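Local coordinates for SAM-dependent methyltransferase (Exiguobacterium sibiricum 255-15, PDB 3D2L), which probably transfers a methyl group from S-adenosylmethionine to an acceptor that has not been identified, at residues V220-F224 with E234-F238; I102-N108 with L133-H138; V24-L28 with L50-Y55; L146-Y152 with W163-P167. One frame throughout, in Å; residues are numbered along the deposited sequence.

Contact 1: V220-F224 with E234-F238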
loop_
_atom_site.group_PDB
_atom_site.type_symbol
_atom_site.label_atom_id
_atom_site.label_comp_id
_atom_site.label_asym_id
_atom_site.label_seq_id
_atom_site.Cartn_x
_atom_site.Cartn_y
_atom_site.Cartn_z
ATOM N N VAL A 220 1.517 -2.793 17.262
ATOM C CA VAL A 220 0.237 -2.792 16.547
ATOM C C VAL A 220 -0.481 -1.541 17.065
ATOM O O VAL A 220 -0.878 -1.479 18.244
ATOM C CB VAL A 220 -0.609 -4.035 16.820
ATOM C CG1 VAL A 220 -1.902 -3.980 15.952
ATOM C CG2 VAL A 220 0.197 -5.264 16.535
ATOM N N THR A 221 -0.603 -0.539 16.194
ATOM C CA THR A 221 -1.155 0.740 16.551
ATOM C C THR A 221 -2.249 1.199 15.570
ATOM O O THR A 221 -2.368 0.691 14.464
ATOM C CB THR A 221 -0.027 1.772 16.661
ATOM O OG1 THR A 221 0.618 1.901 15.390
ATOM C CG2 THR A 221 1.017 1.352 17.718
ATOM N N GLY A 222 -3.087 2.116 16.044
ATOM C CA GLY A 222 -4.190 2.626 15.260
ATOM C C GLY A 222 -4.083 4.069 14.822
ATOM O O GLY A 222 -3.553 4.938 15.536
ATOM N N ASP A 223 -4.554 4.291 13.598
ATOM C CA ASP A 223 -4.717 5.614 12.984
ATOM C C ASP A 223 -3.599 6.641 13.188
ATOM O O ASP A 223 -3.850 7.777 13.565
ATOM C CB ASP A 223 -6.070 6.158 13.452
ATOM C CG ASP A 223 -7.233 5.293 12.966
ATOM O OD1 ASP A 223 -7.153 4.807 11.827
ATOM O OD2 ASP A 223 -8.211 5.111 13.702
ATOM N N PHE A 224 -2.363 6.242 12.907
ATOM C CA PHE A 224 -1.198 7.127 12.993
ATOM C C PHE A 224 -0.821 7.556 14.410
ATOM O O PHE A 224 0.083 8.369 14.575
ATOM C CB PHE A 224 -1.364 8.389 12.110
ATOM C CG PHE A 224 -1.550 8.100 10.657
ATOM C CD1 PHE A 224 -0.451 7.906 9.832
ATOM C CD2 PHE A 224 -2.816 8.046 10.101
ATOM C CE1 PHE A 224 -0.615 7.643 8.495
ATOM C CE2 PHE A 224 -2.977 7.802 8.759
ATOM C CZ PHE A 224 -1.871 7.600 7.960
ATOM N N GLU A 234 -9.748 3.001 12.103
ATOM C CA GLU A 234 -9.958 2.728 10.696
ATOM C C GLU A 234 -8.743 2.070 10.018
ATOM O O GLU A 234 -8.911 1.301 9.087
ATOM C CB GLU A 234 -10.359 4.017 9.979
ATOM C CG GLU A 234 -11.692 4.548 10.439
ATOM C CD GLU A 234 -12.021 5.929 9.869
ATOM O OE1 GLU A 234 -11.314 6.406 8.955
ATOM O OE2 GLU A 234 -13.001 6.540 10.352
ATOM N N ARG A 235 -7.532 2.388 10.482
ATOM C CA ARG A 235 -6.316 1.881 9.846
ATOM C C ARG A 235 -5.370 1.368 10.940
ATOM O O ARG A 235 -5.103 2.071 11.914
ATOM C CB ARG A 235 -5.674 2.993 9.030
ATOM C CG ARG A 235 -4.498 2.594 8.206
ATOM C CD ARG A 235 -3.972 3.766 7.390
ATOM N NE ARG A 235 -4.978 4.202 6.424
ATOM C CZ ARG A 235 -5.192 3.636 5.242
ATOM N NH1 ARG A 235 -4.434 2.640 4.832
ATOM N NH2 ARG A 235 -6.163 4.090 4.463
ATOM N N ILE A 236 -4.906 0.137 10.772
ATOM C CA ILE A 236 -4.046 -0.527 11.747
ATOM C C ILE A 236 -2.630 -0.673 11.204
ATOM O O ILE A 236 -2.423 -1.163 10.105
ATOM C CB ILE A 236 -4.666 -1.844 12.205
ATOM C CG1 ILE A 236 -6.102 -1.570 12.679
ATOM C CG2 ILE A 236 -3.796 -2.500 13.343
ATOM C CD1 ILE A 236 -6.761 -2.674 13.407
ATOM N N PHE A 237 -1.657 -0.218 11.989
ATOM C CA PHE A 237 -0.266 -0.201 11.597
ATOM C C PHE A 237 0.473 -1.284 12.337
ATOM O O PHE A 237 0.299 -1.440 13.540
ATOM C CB PHE A 237 0.352 1.182 11.910
ATOM C CG PHE A 237 -0.270 2.306 11.126
ATOM C CD1 PHE A 237 -1.547 2.747 11.425
ATOM C CD2 PHE A 237 0.420 2.926 10.095
ATOM C CE1 PHE A 237 -2.140 3.771 10.686
ATOM C CE2 PHE A 237 -0.176 3.961 9.362
ATOM C CZ PHE A 237 -1.454 4.377 9.676
ATOM N N PHE A 238 1.306 -2.031 11.613
ATOM C CA PHE A 238 2.097 -3.128 12.196
ATOM C C PHE A 238 3.558 -2.887 11.960
ATOM O O PHE A 238 3.950 -2.524 10.853
ATOM C CB PHE A 238 1.788 -4.437 11.502
ATOM C CG PHE A 238 0.424 -4.947 11.780
ATOM C CD1 PHE A 238 -0.675 -4.377 11.152
ATOM C CD2 PHE A 238 0.245 -5.990 12.647
ATOM C CE1 PHE A 238 -1.958 -4.851 11.425
ATOM C CE2 PHE A 238 -1.035 -6.470 12.922
ATOM C CZ PHE A 238 -2.114 -5.882 12.323
HETATM O O HOH W 1 2.679 0.365 14.792
#
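The carboxylate of Asp223 clasps the start of the facing strand: OD1 accepts from Arg235 N at 2.8 Å and, with OD2, forms a fork on Glu234 N, which approaches from the syn side of both oxygens. Arg235 N also comes from the syn side of OD1 but lies 28° out of the carboxylate plane. The backbone of the same aspartate joins in, Asp223 N giving a nearly straight bond to Arg235 O. One residue on, the CZ corner of Phe237 stands over the centre of the Phe224 ring, an edge-to-face pair with planes at 57° and Phe237 CZ 3.6 Å from Phe224 CE1. Phe237 in turn has Thr221 O in its plane at the ring edge. These groups lie where strand 215-222 ends and its antiparallel partner 235-242 begins. Strand 235-242 is the one reversed strand of the Rossmann-like methyltransferase sheet, inserted between 131-138 and the edge strand 215-222. Thr221 and Phe237 form the hydrogen-bonded pair, with Phe237 N 2.7 Å from Thr221 O. On that face a water lies 2.6 Å from Thr221 OG1 and bonds weakly to Phe237 O. On the other face Val220 puts CG1, anti to its backbone N (chi1 -177°), against Ile236 CG2 at 3.5 Å and over the Phe238 ring, offset toward the rim. Farther out, Trp23 and Trp26 of helix 20-30 meet Phe224 and Phe237 edge-to-face, Ile207 and Leu210 of helix 203-212 back Val220 and Phe238, and the Arg235 guanidinium forms salt bridges with Asp136 and Asp105.

Contact 2: I102-N108 with L133-H138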
loop_
_atom_site.group_PDB
_atom_site.type_symbol
_atom_site.label_atom_id
_atom_site.label_comp_id
_atom_site.label_asym_id
_atom_site.label_seq_id
_atom_site.Cartn_x
_atom_site.Cartn_y
_atom_site.Cartn_z
ATOM N N ILE A 102 4.948 -1.864 3.182
ATOM C CA ILE A 102 3.774 -2.210 2.379
ATOM C C ILE A 102 2.695 -1.278 2.867
ATOM O O ILE A 102 1.943 -1.566 3.793
ATOM C CB ILE A 102 3.340 -3.679 2.527
ATOM C CG1 ILE A 102 4.538 -4.614 2.529
ATOM C CG2 ILE A 102 2.381 -4.018 1.423
ATOM C CD1 ILE A 102 4.120 -6.094 2.529
ATOM N N LEU A 103 2.619 -0.146 2.198
ATOM C CA LEU A 103 1.848 0.975 2.678
ATOM C C LEU A 103 0.525 1.230 2.013
ATOM O O LEU A 103 0.247 0.740 0.918
ATOM C CB LEU A 103 2.721 2.241 2.548
ATOM C CG LEU A 103 4.107 2.230 3.169
ATOM C CD1 LEU A 103 4.796 3.584 2.855
ATOM C CD2 LEU A 103 4.048 1.984 4.659
ATOM N N CYS A 104 -0.301 1.996 2.739
ATOM C CA CYS A 104 -1.604 2.460 2.270
ATOM C C CYS A 104 -2.536 1.327 1.860
ATOM O O CYS A 104 -3.107 1.342 0.788
ATOM C CB CYS A 104 -1.415 3.437 1.133
ATOM S SG CYS A 104 -0.222 4.780 1.582
ATOM N N ASP A 105 -2.700 0.363 2.756
ATOM C CA ASP A 105 -3.588 -0.787 2.551
ATOM C C ASP A 105 -3.325 -1.618 1.293
ATOM O O ASP A 105 -4.182 -2.403 0.841
ATOM C CB ASP A 105 -5.093 -0.438 2.725
ATOM C CG ASP A 105 -5.578 0.694 1.812
ATOM O OD1 ASP A 105 -5.429 1.856 2.211
ATOM O OD2 ASP A 105 -6.142 0.426 0.732
ATOM N N SER A 106 -2.108 -1.508 0.756
ATOM C CA SER A 106 -1.712 -2.305 -0.391
ATOM C C SER A 106 -1.775 -3.806 -0.083
ATOM O O SER A 106 -2.085 -4.634 -0.962
ATOM C CB SER A 106 -0.295 -1.949 -0.786
ATOM O OG SER A 106 0.011 -2.602 -1.986
ATOM N N LEU A 107 -1.474 -4.167 1.165
ATOM C CA LEU A 107 -1.504 -5.581 1.558
ATOM C C LEU A 107 -2.891 -6.121 1.453
ATOM O O LEU A 107 -3.089 -7.323 1.204
ATOM C CB LEU A 107 -0.947 -5.774 2.992
ATOM C CG LEU A 107 -0.673 -7.245 3.346
ATOM C CD1 LEU A 107 0.586 -7.817 2.738
ATOM C CD2 LEU A 107 -0.644 -7.335 4.873
ATOM N N ASN A 108 -3.892 -5.250 1.635
ATOM C CA ASN A 108 -5.286 -5.686 1.546
ATOM C C ASN A 108 -5.803 -6.135 0.169
ATOM O O ASN A 108 -6.886 -6.711 0.082
ATOM C CB ASN A 108 -6.251 -4.657 2.181
ATOM C CG ASN A 108 -6.105 -4.547 3.671
ATOM O OD1 ASN A 108 -5.753 -3.479 4.175
ATOM N ND2 ASN A 108 -6.256 -5.650 4.378
ATOM N N LEU A 133 9.637 -5.170 8.907
ATOM C CA LEU A 133 8.522 -5.245 8.004
ATOM C C LEU A 133 7.460 -4.330 8.596
ATOM O O LEU A 133 7.036 -4.514 9.747
ATOM C CB LEU A 133 7.964 -6.670 7.844
ATOM C CG LEU A 133 6.659 -6.837 7.068
ATOM C CD1 LEU A 133 6.768 -6.279 5.571
ATOM C CD2 LEU A 133 6.205 -8.299 7.098
ATOM N N LEU A 134 7.056 -3.335 7.801
ATOM C CA LEU A 134 6.053 -2.357 8.174
ATOM C C LEU A 134 4.923 -2.383 7.175
ATOM O O LEU A 134 5.172 -2.376 5.988
ATOM C CB LEU A 134 6.636 -0.944 8.153
ATOM C CG LEU A 134 7.572 -0.496 9.261
ATOM C CD1 LEU A 134 8.890 -1.206 9.139
ATOM C CD2 LEU A 134 7.767 1.034 9.169
ATOM N N PHE A 135 3.688 -2.397 7.660
ATOM C CA PHE A 135 2.514 -2.318 6.807
ATOM C C PHE A 135 1.314 -1.790 7.595
ATOM O O PHE A 135 1.226 -1.921 8.813
ATOM C CB PHE A 135 2.120 -3.665 6.128
ATOM C CG PHE A 135 1.736 -4.777 7.100
ATOM C CD1 PHE A 135 0.427 -4.958 7.502
ATOM C CD2 PHE A 135 2.687 -5.642 7.593
ATOM C CE1 PHE A 135 0.076 -5.969 8.372
ATOM C CE2 PHE A 135 2.325 -6.673 8.455
ATOM C CZ PHE A 135 1.039 -6.822 8.848
ATOM N N ASP A 136 0.385 -1.188 6.862
ATOM C CA ASP A 136 -0.862 -0.689 7.438
ATOM C C ASP A 136 -2.015 -1.265 6.627
ATOM O O ASP A 136 -1.923 -1.422 5.377
ATOM C CB ASP A 136 -0.919 0.841 7.459
ATOM C CG ASP A 136 -0.714 1.451 6.075
ATOM O OD1 ASP A 136 0.443 1.484 5.582
ATOM O OD2 ASP A 136 -1.714 1.933 5.510
ATOM N N VAL A 137 -3.081 -1.615 7.349
ATOM C CA VAL A 137 -4.251 -2.273 6.754
ATOM C C VAL A 137 -5.538 -1.723 7.303
ATOM O O VAL A 137 -5.552 -1.059 8.339
ATOM C CB VAL A 137 -4.254 -3.825 7.006
ATOM C CG1 VAL A 137 -3.187 -4.547 6.158
ATOM C CG2 VAL A 137 -4.099 -4.163 8.490
ATOM N N HIS A 138 -6.624 -1.990 6.588
ATOM C CA HIS A 138 -7.935 -1.634 7.058
ATOM C C HIS A 138 -8.275 -2.462 8.289
ATOM O O HIS A 138 -7.878 -3.612 8.394
ATOM C CB HIS A 138 -9.021 -1.923 5.999
ATOM C CG HIS A 138 -8.796 -1.231 4.691
ATOM N ND1 HIS A 138 -8.509 0.111 4.608
ATOM C CD2 HIS A 138 -8.845 -1.687 3.416
ATOM C CE1 HIS A 138 -8.415 0.460 3.341
ATOM N NE2 HIS A 138 -8.615 -0.614 2.593
HETATM O O HOH W 2 -0.648 -2.431 3.334
#
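Asp105 and Asp136 both carry CG between the backbone N and the carbonyl carbon (chi1 56° in each); this sets the Asp136 carboxylate at Cys104 N and the Asp105 side chain against the His138 ring. Asp136 OD1 lies 3.0 Å from Cys104 N, which comes from the syn side and 19° out of the carboxylate plane; Asp105 N adds only weak bonds to Asp136 OD2 and O. Asp105 lays its CB over one face of the His138 imidazole, 3.7 Å from the ring centroid, and its carboxylate lies at 31° to the ring plane. Asn108 OD1 takes the N-H of His138 at 3.0 Å, tilted out of the amide plane. Nearer the start of the facing strand, Leu107 CD2 sits over one face of Phe135, offset toward its rim. Strands 97-102 and 131-138 are parallel neighbours in the Rossmann-like sheet, joined through helix 113-126 in a beta-alpha-beta crossover. Ile102 N bonds to Leu134 O, then the chain makes a type I' turn from Leu103 to Ser106. Here a water joins the segments, donating to Ile102 O and to Asp136 O and accepting from Leu107 N. Trp23 NE1 also bonds to Asp136 OD2, and Gln198 holds both Asp105 OD2 and His138 NE2. Asp105 OD1 and Asp136 OD2, 5.0 Å apart, share Arg235 NH1 in salt bridges, which probably offsets their like charges.

Contact 3: V24-L28 with L50-Y55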
loop_
_atom_site.group_PDB
_atom_site.type_symbol
_atom_site.label_atom_id
_atom_site.label_comp_id
_atom_site.label_asym_id
_atom_site.label_seq_id
_atom_site.Cartn_x
_atom_site.Cartn_y
_atom_site.Cartn_z
ATOM N N VAL A 24 5.181 8.427 5.867
ATOM C CA VAL A 24 6.627 8.584 5.861
ATOM C C VAL A 24 7.121 8.954 7.249
ATOM O O VAL A 24 8.132 8.407 7.707
ATOM C CB VAL A 24 7.078 9.635 4.807
ATOM C CG1 VAL A 24 8.570 9.895 4.894
ATOM C CG2 VAL A 24 6.710 9.148 3.436
ATOM N N ALA A 25 6.411 9.842 7.950
ATOM C CA ALA A 25 6.823 10.225 9.300
ATOM C C ALA A 25 6.827 9.001 10.216
ATOM O O ALA A 25 7.692 8.860 11.073
ATOM C CB ALA A 25 5.936 11.373 9.861
ATOM N N TRP A 26 5.893 8.081 9.979
ATOM C CA TRP A 26 5.794 6.829 10.746
ATOM C C TRP A 26 6.960 5.882 10.445
ATOM O O TRP A 26 7.564 5.321 11.351
ATOM C CB TRP A 26 4.438 6.158 10.460
ATOM C CG TRP A 26 4.308 4.760 10.991
ATOM C CD1 TRP A 26 4.352 4.382 12.280
ATOM C CD2 TRP A 26 4.075 3.575 10.234
ATOM N NE1 TRP A 26 4.208 3.034 12.383
ATOM C CE2 TRP A 26 4.031 2.503 11.146
ATOM C CE3 TRP A 26 3.920 3.307 8.876
ATOM C CZ2 TRP A 26 3.791 1.184 10.756
ATOM C CZ3 TRP A 26 3.690 1.974 8.478
ATOM C CH2 TRP A 26 3.622 0.935 9.430
ATOM N N VAL A 27 7.298 5.732 9.172
ATOM C CA VAL A 27 8.420 4.891 8.777
ATOM C C VAL A 27 9.684 5.454 9.465
ATOM O O VAL A 27 10.477 4.697 10.007
ATOM C CB VAL A 27 8.577 4.777 7.223
ATOM C CG1 VAL A 27 9.869 3.978 6.833
ATOM C CG2 VAL A 27 7.303 4.132 6.552
ATOM N N LEU A 28 9.846 6.779 9.454
ATOM C CA LEU A 28 11.004 7.444 10.089
ATOM C C LEU A 28 11.143 7.117 11.592
ATOM O O LEU A 28 12.254 7.134 12.135
ATOM C CB LEU A 28 10.934 8.939 9.825
ATOM C CG LEU A 28 11.307 9.316 8.394
ATOM C CD1 LEU A 28 10.928 10.720 8.093
ATOM C CD2 LEU A 28 12.806 9.095 8.155
ATOM N N LEU A 50 8.865 10.081 -1.631
ATOM C CA LEU A 50 9.061 10.765 -0.347
ATOM C C LEU A 50 10.034 9.991 0.525
ATOM O O LEU A 50 10.881 10.578 1.174
ATOM C CB LEU A 50 7.730 11.018 0.389
ATOM C CG LEU A 50 6.833 11.980 -0.382
ATOM C CD1 LEU A 50 5.509 12.067 0.294
ATOM C CD2 LEU A 50 7.500 13.384 -0.538
ATOM N N LEU A 51 9.899 8.668 0.535
ATOM C CA LEU A 51 10.838 7.794 1.231
ATOM C C LEU A 51 12.241 7.941 0.685
ATOM O O LEU A 51 13.215 7.956 1.452
ATOM C CB LEU A 51 10.368 6.339 1.069
ATOM C CG LEU A 51 9.119 5.975 1.893
ATOM C CD1 LEU A 51 8.577 4.585 1.536
ATOM C CD2 LEU A 51 9.463 6.059 3.377
ATOM N N ALA A 52 12.363 8.091 -0.635
ATOM C CA ALA A 52 13.700 8.232 -1.288
ATOM C C ALA A 52 14.477 9.461 -0.777
ATOM O O ALA A 52 15.707 9.545 -0.919
ATOM C CB ALA A 52 13.553 8.304 -2.787
ATOM N N ASP A 53 13.761 10.402 -0.173
ATOM C CA ASP A 53 14.414 11.553 0.425
ATOM C C ASP A 53 15.082 11.215 1.759
ATOM O O ASP A 53 15.813 12.020 2.285
ATOM C CB ASP A 53 13.435 12.710 0.565
ATOM C CG ASP A 53 12.978 13.229 -0.777
ATOM O OD1 ASP A 53 13.672 12.993 -1.790
ATOM O OD2 ASP A 53 11.935 13.894 -0.826
ATOM N N HIS A 54 14.871 10.011 2.290
ATOM C CA HIS A 54 15.452 9.639 3.576
ATOM C C HIS A 54 16.175 8.319 3.591
ATOM O O HIS A 54 16.958 8.065 4.506
ATOM C CB HIS A 54 14.337 9.579 4.633
ATOM C CG HIS A 54 13.533 10.837 4.708
ATOM N ND1 HIS A 54 13.953 11.947 5.414
ATOM C CD2 HIS A 54 12.358 11.179 4.133
ATOM C CE1 HIS A 54 13.061 12.910 5.280
ATOM N NE2 HIS A 54 12.091 12.479 4.496
ATOM N N TYR A 55 15.923 7.511 2.566
ATOM C CA TYR A 55 16.384 6.132 2.501
ATOM C C TYR A 55 16.862 5.786 1.092
ATOM O O TYR A 55 16.554 6.501 0.139
ATOM C CB TYR A 55 15.192 5.222 2.800
ATOM C CG TYR A 55 14.548 5.390 4.142
ATOM C CD1 TYR A 55 15.159 4.872 5.285
ATOM C CD2 TYR A 55 13.294 6.021 4.287
ATOM C CE1 TYR A 55 14.608 5.041 6.531
ATOM C CE2 TYR A 55 12.711 6.145 5.549
ATOM C CZ TYR A 55 13.375 5.638 6.664
ATOM O OH TYR A 55 12.842 5.739 7.931
#
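Val24 and Val27, one turn apart on helix 20-30, press against the end of helix 46-51 and form the close-packed side of the contact. Val24 CG2 lies 3.7 Å from Leu50 CB, the two side chains crossing at about a right angle, while Val24 and Leu51 slide past each other in opposite directions. Leu51 CD2 fits between the two valines, 4.1 Å from both Val24 CG2 and Val27 CG1. Val27 points CG1 anti to its backbone N (chi1 175°), which carries this methyl onto Tyr55 CE2 at 3.8 Å. The phenol arrives obliquely, its OH lying against the helix backbone, 3.3 Å from Leu28 CA; its hydrogen-bond partner is Val31 O, farther along the same chain. Both segments pack on strand 36-40, the first strand of the Rossmann-like methyltransferase core: Ile37 on it touches both Val27 and Tyr55, and Asp39 touches Leu51. Leu51 O accepts from both His54 N and Tyr55 N, so the chain folds round one carbonyl as it leaves the helix and sets the two rings beside helix 20-30. Toward the outside the fit is looser, and Leu28 and His54 are both partly exposed. Leu28 CD1 stands squarely over the centre of the imidazole, 4.0 Å from the ring centroid, while CD2 touches both His54 CB and the phenol, 3.4 Å from Tyr55 OH. Val24 CG1 also meets the imidazole obliquely, at His54 CD2.

Contact 4: L146-Y152 with W163-P167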
loop_
_atom_site.group_PDB
_atom_site.type_symbol
_atom_site.label_atom_id
_atom_site.label_comp_id
_atom_site.label_asym_id
_atom_site.label_seq_id
_atom_site.Cartn_x
_atom_site.Cartn_y
_atom_site.Cartn_z
ATOM N N LEU A 146 -17.263 2.393 6.382
ATOM C CA LEU A 146 -16.924 3.193 5.192
ATOM C C LEU A 146 -16.995 2.437 3.864
ATOM O O LEU A 146 -17.155 3.058 2.806
ATOM C CB LEU A 146 -15.520 3.829 5.344
ATOM C CG LEU A 146 -15.372 4.811 6.519
ATOM C CD1 LEU A 146 -13.927 5.245 6.688
ATOM C CD2 LEU A 146 -16.289 6.021 6.333
ATOM N N PHE A 147 -16.890 1.108 3.925
ATOM C CA PHE A 147 -16.978 0.289 2.724
ATOM C C PHE A 147 -18.245 -0.540 2.702
ATOM O O PHE A 147 -18.335 -1.473 1.923
ATOM C CB PHE A 147 -15.768 -0.631 2.593
ATOM C CG PHE A 147 -14.440 0.095 2.411
ATOM C CD1 PHE A 147 -14.360 1.290 1.707
ATOM C CD2 PHE A 147 -13.269 -0.485 2.865
ATOM C CE1 PHE A 147 -13.119 1.941 1.531
ATOM C CE2 PHE A 147 -12.054 0.130 2.667
ATOM C CZ PHE A 147 -11.982 1.323 1.999
ATOM N N ASN A 148 -19.217 -0.173 3.528
ATOM C CA ASN A 148 -20.485 -0.903 3.646
ATOM C C ASN A 148 -21.622 -0.245 2.842
ATOM O O ASN A 148 -22.558 0.320 3.412
ATOM C CB ASN A 148 -20.859 -1.000 5.117
ATOM C CG ASN A 148 -21.923 -2.059 5.392
ATOM O OD1 ASN A 148 -22.468 -2.684 4.479
ATOM N ND2 ASN A 148 -22.205 -2.274 6.668
ATOM N N GLY A 149 -21.528 -0.347 1.517
ATOM C CA GLY A 149 -22.527 0.232 0.611
ATOM C C GLY A 149 -22.466 1.749 0.504
ATOM O O GLY A 149 -23.496 2.418 0.590
ATOM N N LYS A 150 -21.259 2.292 0.375
ATOM C CA LYS A 150 -21.046 3.732 0.250
ATOM C C LYS A 150 -20.658 4.167 -1.167
ATOM O O LYS A 150 -20.064 3.412 -1.941
ATOM C CB LYS A 150 -19.956 4.178 1.203
ATOM C CG LYS A 150 -20.271 3.927 2.694
ATOM C CD LYS A 150 -21.525 4.691 3.148
ATOM C CE LYS A 150 -21.839 4.525 4.636
ATOM N NZ LYS A 150 -22.099 3.121 4.998
ATOM N N THR A 151 -20.969 5.418 -1.487
ATOM C CA THR A 151 -20.619 5.997 -2.764
ATOM C C THR A 151 -19.706 7.196 -2.574
ATOM O O THR A 151 -20.005 8.086 -1.782
ATOM C CB THR A 151 -21.873 6.447 -3.530
ATOM O OG1 THR A 151 -22.723 5.312 -3.709
ATOM C CG2 THR A 151 -21.485 7.006 -4.895
ATOM N N TYR A 152 -18.615 7.209 -3.320
ATOM C CA TYR A 152 -17.649 8.297 -3.313
ATOM C C TYR A 152 -17.456 8.814 -4.716
ATOM O O TYR A 152 -17.431 8.056 -5.673
ATOM C CB TYR A 152 -16.314 7.835 -2.747
ATOM C CG TYR A 152 -16.477 7.233 -1.364
ATOM C CD1 TYR A 152 -16.796 8.039 -0.273
ATOM C CD2 TYR A 152 -16.339 5.861 -1.151
ATOM C CE1 TYR A 152 -16.971 7.495 1.001
ATOM C CE2 TYR A 152 -16.485 5.311 0.121
ATOM C CZ TYR A 152 -16.810 6.131 1.194
ATOM O OH TYR A 152 -16.982 5.603 2.466
ATOM N N TRP A 163 -17.065 5.936 -7.319
ATOM C CA TRP A 163 -16.580 4.772 -6.600
ATOM C C TRP A 163 -17.630 4.232 -5.652
ATOM O O TRP A 163 -18.090 4.933 -4.761
ATOM C CB TRP A 163 -15.328 5.197 -5.868
ATOM C CG TRP A 163 -14.785 4.272 -4.817
ATOM C CD1 TRP A 163 -15.094 2.970 -4.606
ATOM C CD2 TRP A 163 -13.686 4.564 -3.947
ATOM N NE1 TRP A 163 -14.333 2.457 -3.581
ATOM C CE2 TRP A 163 -13.443 3.402 -3.173
ATOM C CE3 TRP A 163 -12.909 5.702 -3.722
ATOM C CZ2 TRP A 163 -12.464 3.344 -2.178
ATOM C CZ3 TRP A 163 -11.920 5.646 -2.749
ATOM C CH2 TRP A 163 -11.708 4.464 -1.984
ATOM N N PHE A 164 -18.046 2.991 -5.898
ATOM C CA PHE A 164 -18.973 2.289 -5.035
ATOM C C PHE A 164 -18.167 1.274 -4.231
ATOM O O PHE A 164 -17.399 0.497 -4.797
ATOM C CB PHE A 164 -20.036 1.516 -5.804
ATOM C CG PHE A 164 -20.869 2.380 -6.722
ATOM C CD1 PHE A 164 -21.535 3.496 -6.235
ATOM C CD2 PHE A 164 -21.031 2.042 -8.057
ATOM C CE1 PHE A 164 -22.306 4.295 -7.084
ATOM C CE2 PHE A 164 -21.805 2.831 -8.895
ATOM C CZ PHE A 164 -22.436 3.950 -8.406
ATOM N N ALA A 165 -18.380 1.259 -2.926
ATOM C CA ALA A 165 -17.664 0.366 -2.031
ATOM C C ALA A 165 -18.725 -0.456 -1.347
ATOM O O ALA A 165 -19.579 0.085 -0.642
ATOM C CB ALA A 165 -16.862 1.173 -1.043
ATOM N N ASP A 166 -18.721 -1.762 -1.622
ATOM C CA ASP A 166 -19.707 -2.697 -1.076
ATOM C C ASP A 166 -19.070 -3.962 -0.502
ATOM O O ASP A 166 -18.049 -4.387 -0.993
ATOM C CB ASP A 166 -20.663 -3.132 -2.181
ATOM C CG ASP A 166 -21.566 -2.025 -2.635
ATOM O OD1 ASP A 166 -22.619 -1.845 -1.996
ATOM O OD2 ASP A 166 -21.247 -1.374 -3.650
ATOM N N PRO A 167 -19.711 -4.612 0.495
ATOM C CA PRO A 167 -19.100 -5.840 1.018
ATOM C C PRO A 167 -18.938 -6.920 -0.059
ATOM O O PRO A 167 -19.760 -7.047 -0.954
ATOM C CB PRO A 167 -20.090 -6.318 2.098
ATOM C CG PRO A 167 -20.928 -5.156 2.410
ATOM C CD PRO A 167 -20.982 -4.300 1.170
HETATM O O HOH W 3 -22.404 1.361 -3.035
#
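Tyr152 turns the CD2 edge of its ring onto the face of the Trp163 indole, an edge-to-face pair with the six-membered ring, planes at 62° and centroids 5.3 Å apart. The tyrosine is fixed at its far end, where OH donates to Leu146 O at 2.6 Å, in the carbonyl plane and on a lone pair. Trp163 has CG anti to its backbone N (chi1 167°), and this torsion carries the indole toward Phe147, CZ2 coming 4.0 Å from Phe147 CE1. Between these rings sits Ala165: its CB lies 3.7 Å from Phe147 CD1 and near the plane of the Tyr152 ring at the edge. On the other face Thr151 and Phe164 lie side by side and point the same way, Thr151 OG1 being in the ring plane at the edge, 3.3 Å from Phe164 CD1. The backbones pair as Tyr152 with Trp163 and Lys150 with Ala165, both hydrogen-bonded, with Trp163 N to Tyr152 O at 2.7 Å. At the start of the strand Gly149 and Lys150 both face Ala165, a G1 beta bulge whose glycine has positive phi, and Asp166 OD1 comes up to Gly149 CA. A water donates to Asp166 OD2 and weakly to Lys150 O. Strands 150-155 and 159-167 make a hairpin at one border of a four-stranded antiparallel sheet; strand 173-183 pairs with the far side of 159-167 and brings His176 against Phe147 and Trp163, while Phe147 also meets His138 edge-to-face at the end of core strand 131-138.

How the contacts relate
Along the chain the contacts come in series: contact 3, contact 2, contact 4, contact 1. Contacts 1 and 2, centres 10 Å apart, belong to one mixed sheet, since strand 235-242 lies between 131-138 and 215-222; Ile236 N and Phe238 N probably bond to Val137 O and Phe135 O. Contact 3 covers this sheet from helix 20-30, where Trp26 packs against Leu103, Leu134 and Phe237 and so reaches contacts 1 and 2. Contact 4 belongs to the separate antiparallel sheet and touches the core through Phe147 on His138 and Leu146 on Glu234. Contact 3, in the Rossmann-like core, and contact 4, in the added sheet, lie on opposite sides of the chain's centre, their nearest atoms about 17 Å apart.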